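Local coordinates for protein oxidoreductase (Methanosarcina mazei, PDB 3KA7) that binds flavin-adenine dinucleotide and probably works as an oxidoreductase of the flavin-containing amine oxidase family, at residues 133-139 against 167-173. Residues are numbered along the deposited sequence; the frame is centred on the assembly and turned at random.
Sequences PSGSSLQ and SDEVPVE
V172 presses its two methyls on the 133-139 segment: CG1 reaches CA of S134 at 3.6 Å, while CG2 lies 3.9 Å from CB of P133 and also faces CD1 of L138, whose side chain runs at about a right angle to that of V172. Beside it, V172 N bonds nearly straight to S136 O (2.9 Å), in the carbonyl plane, and L138 N returns a bond of the same length to V170 O. These two bonds flank S137 and P171, making them a non-hydrogen-bonded antiparallel pair in a single beta bridge. Both are N-cap residues, so the bridge ties together the starts of helices 138-145 and 172-185; the hydroxyl of S137 caps A140 N. Beyond the bridge, Q139 N donates to S167 O (3.0 Å), approaching from above its carbonyl plane. At the other end E173, bent at chi2 (-94°), brings OE2 to G135 N at 3.2 Å, which meets it from above the carboxylate plane. With an alanine at E173, G135 N is likely to lose its carboxylate partner, leaving this loop less firmly held. Farther out, W141 packs on P133, S136 and V172; L138 touches A155 and C159 of helix 149-163, and V170 touches C159.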
loop_
_atom_site.group_PDB
_atom_site.type_symbol
_atom_site.label_atom_id
_atom_site.label_comp_id
_atom_site.label_asym_id
_atom_site.label_seq_id
_atom_site.Cartn_x
_atom_site.Cartn_y
_atom_site.Cartn_z
ATOM N N PRO A 133 0.569 -16.338 -17.431
ATOM C CA PRO A 133 1.123 -17.376 -16.561
ATOM C C PRO A 133 0.282 -17.498 -15.296
ATOM O O PRO A 133 -0.220 -16.495 -14.802
ATOM C CB PRO A 133 2.511 -16.825 -16.195
ATOM C CG PRO A 133 2.864 -15.927 -17.354
ATOM C CD PRO A 133 1.573 -15.332 -17.821
ATOM N N SER A 134 0.155 -18.711 -14.762
ATOM C CA SER A 134 -0.659 -18.939 -13.571
ATOM C C SER A 134 -0.220 -20.211 -12.860
ATOM O O SER A 134 0.339 -21.107 -13.491
ATOM C CB SER A 134 -2.139 -19.071 -13.963
ATOM O OG SER A 134 -2.983 -18.833 -12.848
ATOM N N GLY A 135 -0.465 -20.279 -11.549
ATOM C CA GLY A 135 -0.357 -21.549 -10.808
ATOM C C GLY A 135 0.951 -21.809 -10.082
ATOM O O GLY A 135 1.205 -22.926 -9.627
ATOM N N SER A 136 1.792 -20.785 -9.983
ATOM C CA SER A 136 3.044 -20.868 -9.229
ATOM C C SER A 136 3.389 -19.488 -8.705
ATOM O O SER A 136 2.729 -18.518 -9.052
ATOM C CB SER A 136 4.189 -21.364 -10.111
ATOM O OG SER A 136 4.521 -20.410 -11.108
ATOM N N SER A 137 4.428 -19.398 -7.880
ATOM C CA SER A 137 4.888 -18.091 -7.447
ATOM C C SER A 137 5.593 -17.417 -8.614
ATOM O O SER A 137 6.001 -18.072 -9.581
ATOM C CB SER A 137 5.855 -18.207 -6.271
ATOM O OG SER A 137 7.084 -18.777 -6.676
ATOM N N LEU A 138 5.751 -16.104 -8.507
ATOM C CA LEU A 138 6.473 -15.344 -9.508
ATOM C C LEU A 138 7.880 -15.898 -9.645
ATOM O O LEU A 138 8.386 -16.055 -10.754
ATOM C CB LEU A 138 6.539 -13.873 -9.090
ATOM C CG LEU A 138 7.396 -12.985 -10.001
ATOM C CD1 LEU A 138 6.847 -12.945 -11.437
ATOM C CD2 LEU A 138 7.525 -11.593 -9.452
ATOM N N GLN A 139 8.530 -16.171 -8.516
ATOM C CA GLN A 139 9.915 -16.639 -8.557
ATOM C C GLN A 139 10.004 -17.945 -9.332
ATOM O O GLN A 139 10.896 -18.130 -10.170
ATOM C CB GLN A 139 10.448 -16.853 -7.146
ATOM C CG GLN A 139 11.864 -17.420 -7.124
ATOM C CD GLN A 139 12.456 -17.450 -5.726
ATOM O OE1 GLN A 139 12.654 -16.411 -5.105
ATOM N NE2 GLN A 139 12.742 -18.645 -5.229
ATOM N N SER A 167 9.344 -12.577 -3.912
ATOM C CA SER A 167 8.773 -13.055 -5.171
ATOM C C SER A 167 8.327 -14.515 -5.097
ATOM O O SER A 167 7.529 -14.970 -5.928
ATOM C CB SER A 167 9.750 -12.844 -6.334
ATOM O OG SER A 167 10.922 -13.618 -6.155
ATOM N N ASP A 168 8.829 -15.257 -4.116
ATOM C CA ASP A 168 8.383 -16.643 -3.964
ATOM C C ASP A 168 7.096 -16.730 -3.131
ATOM O O ASP A 168 6.622 -17.822 -2.831
ATOM C CB ASP A 168 9.501 -17.554 -3.409
ATOM C CG ASP A 168 9.858 -17.256 -1.955
ATOM O OD1 ASP A 168 9.326 -16.290 -1.372
ATOM O OD2 ASP A 168 10.684 -18.019 -1.381
ATOM N N GLU A 169 6.536 -15.568 -2.780
ATOM C CA GLU A 169 5.367 -15.488 -1.903
ATOM C C GLU A 169 4.190 -14.803 -2.577
ATOM O O GLU A 169 3.196 -14.488 -1.913
ATOM C CB GLU A 169 5.660 -14.660 -0.647
ATOM C CG GLU A 169 6.881 -15.036 0.144
ATOM C CD GLU A 169 6.905 -14.317 1.475
ATOM O OE1 GLU A 169 6.860 -13.060 1.488
ATOM O OE2 GLU A 169 6.957 -15.018 2.518
ATOM N N VAL A 170 4.316 -14.503 -3.863
ATOM C CA VAL A 170 3.217 -13.872 -4.580
ATOM C C VAL A 170 2.886 -14.702 -5.810
ATOM O O VAL A 170 3.784 -15.090 -6.567
ATOM C CB VAL A 170 3.546 -12.434 -4.991
ATOM C CG1 VAL A 170 4.654 -12.435 -6.001
ATOM C CG2 VAL A 170 2.284 -11.706 -5.527
ATOM N N PRO A 171 1.591 -14.973 -6.020
ATOM C CA PRO A 171 1.198 -15.765 -7.182
ATOM C C PRO A 171 1.555 -15.026 -8.471
ATOM O O PRO A 171 1.351 -13.816 -8.562
ATOM C CB PRO A 171 -0.325 -15.880 -7.035
ATOM C CG PRO A 171 -0.617 -15.528 -5.603
ATOM C CD PRO A 171 0.440 -14.562 -5.198
ATOM N N VAL A 172 2.083 -15.753 -9.452
ATOM C CA VAL A 172 2.522 -15.140 -10.701
ATOM C C VAL A 172 1.359 -14.431 -11.382
ATOM O O VAL A 172 1.527 -13.344 -11.940
ATOM C CB VAL A 172 3.201 -16.162 -11.654
ATOM C CG1 VAL A 172 2.201 -17.232 -12.127
ATOM C CG2 VAL A 172 3.846 -15.457 -12.846
ATOM N N GLU A 173 0.163 -15.021 -11.322
ATOM C CA GLU A 173 -0.992 -14.383 -11.961
ATOM C C GLU A 173 -1.340 -13.016 -11.348
ATOM O O GLU A 173 -1.853 -12.135 -12.039
ATOM C CB GLU A 173 -2.211 -15.315 -11.960
ATOM C CG GLU A 173 -2.710 -15.667 -10.573
ATOM C CD GLU A 173 -2.132 -16.974 -10.034
ATOM O OE1 GLU A 173 -2.821 -17.619 -9.207
ATOM O OE2 GLU A 173 -1.004 -17.361 -10.406
HETATM O O HOH W 1 11.776 -14.926 -3.244
#